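PDB 3EJK: dTDP Sugar Isomerase, which probably catalyses the 3,5-epimerisation of dTDP-4-dehydro-6-deoxy-alpha-D-glucose to dTDP-4-dehydro-beta-L-rhamnose. Local coordinates for residues A[50-54]-A[139-144]. Sequence-based numbering, arbitrary orientation.
Sequences SQFGE and CTDIPH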
loop_
_atom_site.group_PDB
_atom_site.type_symbol
_atom_site.label_atom_id
_atom_site.label_comp_id
_atom_site.label_asym_id
_atom_site.label_seq_id
_atom_site.Cartn_x
_atom_site.Cartn_y
_atom_site.Cartn_z
ATOM N N SER A 50 -13.956 0.524 -8.820
ATOM C CA SER A 50 -14.625 -0.065 -9.976
ATOM C C SER A 50 -14.461 -1.585 -9.977
ATOM O O SER A 50 -15.415 -2.352 -9.918
ATOM C CB SER A 50 -14.014 0.486 -11.258
ATOM O OG SER A 50 -14.705 0.007 -12.405
ATOM N N GLN A 51 -13.201 -1.982 -10.030
ATOM C CA GLN A 51 -12.819 -3.376 -10.151
ATOM C C GLN A 51 -11.405 -3.651 -9.635
ATOM O O GLN A 51 -10.503 -2.856 -9.863
ATOM C CB GLN A 51 -12.907 -3.673 -11.648
ATOM C CG GLN A 51 -12.640 -5.060 -12.072
ATOM C CD GLN A 51 -12.967 -5.252 -13.542
ATOM O OE1 GLN A 51 -13.817 -4.552 -14.092
ATOM N NE2 GLN A 51 -12.301 -6.202 -14.182
ATOM N N PHE A 52 -11.230 -4.775 -8.976
ATOM C CA PHE A 52 -9.902 -5.193 -8.475
ATOM C C PHE A 52 -9.082 -6.014 -9.457
ATOM O O PHE A 52 -9.410 -7.154 -9.841
ATOM C CB PHE A 52 -9.967 -5.934 -7.135
ATOM C CG PHE A 52 -8.613 -6.294 -6.596
ATOM C CD1 PHE A 52 -7.883 -5.388 -5.861
ATOM C CD2 PHE A 52 -8.066 -7.534 -6.842
ATOM C CE1 PHE A 52 -6.622 -5.720 -5.375
ATOM C CE2 PHE A 52 -6.818 -7.870 -6.363
ATOM C CZ PHE A 52 -6.087 -6.955 -5.635
ATOM N N GLY A 53 -7.981 -5.408 -9.828
ATOM C CA GLY A 53 -7.027 -6.049 -10.721
ATOM C C GLY A 53 -5.755 -6.390 -9.975
ATOM O O GLY A 53 -5.322 -7.554 -9.920
ATOM N N GLU A 54 -5.175 -5.362 -9.375
ATOM C CA GLU A 54 -3.914 -5.536 -8.654
ATOM C C GLU A 54 -3.611 -4.399 -7.690
ATOM O O GLU A 54 -4.074 -3.279 -7.849
ATOM C CB GLU A 54 -2.765 -5.691 -9.687
ATOM C CG GLU A 54 -1.353 -5.793 -9.099
ATOM C CD GLU A 54 -0.272 -6.121 -10.110
ATOM O OE1 GLU A 54 -0.579 -6.114 -11.333
ATOM O OE2 GLU A 54 0.891 -6.403 -9.679
ATOM N N CYS A 139 -3.654 0.817 -7.039
ATOM C CA CYS A 139 -4.662 -0.215 -7.098
ATOM C C CYS A 139 -5.286 -0.100 -8.486
ATOM O O CYS A 139 -6.051 0.830 -8.771
ATOM C CB CYS A 139 -5.721 -0.032 -6.016
ATOM S SG CYS A 139 -6.930 -1.397 -5.945
ATOM N N THR A 140 -4.937 -1.056 -9.337
ATOM C CA THR A 140 -5.379 -1.045 -10.717
ATOM C C THR A 140 -6.560 -1.981 -10.906
ATOM O O THR A 140 -6.794 -2.918 -10.124
ATOM C CB THR A 140 -4.239 -1.427 -11.642
ATOM O OG1 THR A 140 -3.912 -2.789 -11.410
ATOM C CG2 THR A 140 -3.046 -0.571 -11.360
ATOM N N ASP A 141 -7.287 -1.701 -11.970
ATOM C CA ASP A 141 -8.550 -2.392 -12.257
ATOM C C ASP A 141 -8.332 -3.653 -13.044
ATOM O O ASP A 141 -9.196 -4.518 -13.106
ATOM C CB ASP A 141 -9.571 -1.473 -12.933
ATOM C CG ASP A 141 -9.116 -0.945 -14.268
ATOM O OD1 ASP A 141 -7.900 -0.842 -14.525
ATOM O OD2 ASP A 141 -10.002 -0.597 -15.059
ATOM N N ILE A 142 -7.169 -3.738 -13.658
ATOM C CA ILE A 142 -6.757 -4.974 -14.321
ATOM C C ILE A 142 -5.309 -5.271 -13.975
ATOM O O ILE A 142 -4.517 -4.363 -13.754
ATOM C CB ILE A 142 -6.936 -4.969 -15.859
ATOM C CG1 ILE A 142 -6.112 -3.878 -16.508
ATOM C CG2 ILE A 142 -8.400 -4.784 -16.216
ATOM C CD1 ILE A 142 -6.226 -3.891 -18.041
ATOM N N PRO A 143 -4.960 -6.550 -13.918
ATOM C CA PRO A 143 -3.585 -6.839 -13.575
ATOM C C PRO A 143 -2.639 -6.513 -14.717
ATOM O O PRO A 143 -3.044 -6.327 -15.861
ATOM C CB PRO A 143 -3.607 -8.336 -13.294
ATOM C CG PRO A 143 -4.732 -8.853 -14.066
ATOM C CD PRO A 143 -5.745 -7.768 -14.166
ATOM N N HIS A 144 -1.376 -6.399 -14.359
ATOM C CA HIS A 144 -0.354 -6.119 -15.353
ATOM C C HIS A 144 -0.236 -7.221 -16.375
ATOM O O HIS A 144 -0.171 -8.385 -16.042
ATOM C CB HIS A 144 1.009 -5.926 -14.714
ATOM C CG HIS A 144 2.082 -5.673 -15.718
ATOM N ND1 HIS A 144 2.342 -4.414 -16.214
ATOM C CD2 HIS A 144 2.920 -6.519 -16.364
ATOM C CE1 HIS A 144 3.318 -4.492 -17.101
ATOM N NE2 HIS A 144 3.680 -5.758 -17.217
HETATM O O HOH W 1 -8.856 -0.952 -8.718
HETATM O O HOH W 2 -9.703 -7.108 -13.189
HETATM O O HOH W 3 -1.045 -3.570 -12.229
#
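Cys139 opens the contact with its small, polarisable sulfur: SG lies 4.1 Å from Phe52 CD1, an oblique sulfur-aromatic approach. At Thr140 the backbones pair as a classic beta bulge. Thr140 N donates to Glu54 O (2.8 Å), while Thr140 O accepts from both Gly53 N (2.8 Å) and Glu54 N (3.0 Å). Gly53 suits the bulge because a CB there would clash with Ile142 N. Thr140, beta-branched and polar, turns OG1 onto Ile142 O (2.9 Å), bracing the turn that ends the strand. Asp141 CA makes a CA-H...O contact with Gln51 O (3.1 Å), and its carboxylate accepts from Thr75 N. Past Ile142, Pro143 has no NH to satisfy and packs over Gly53, its N 3.8 Å from Gly53 CA. His144 N then donates to Glu54 OE1 (3.1 Å), which the extended glutamate chain delivers. The contact thus joins the start of strand 54-60 to the end of strand 134-140, whose other neighbour is strand 76-82, in a cupin-type sheet that Glu54 continues into the second subunit.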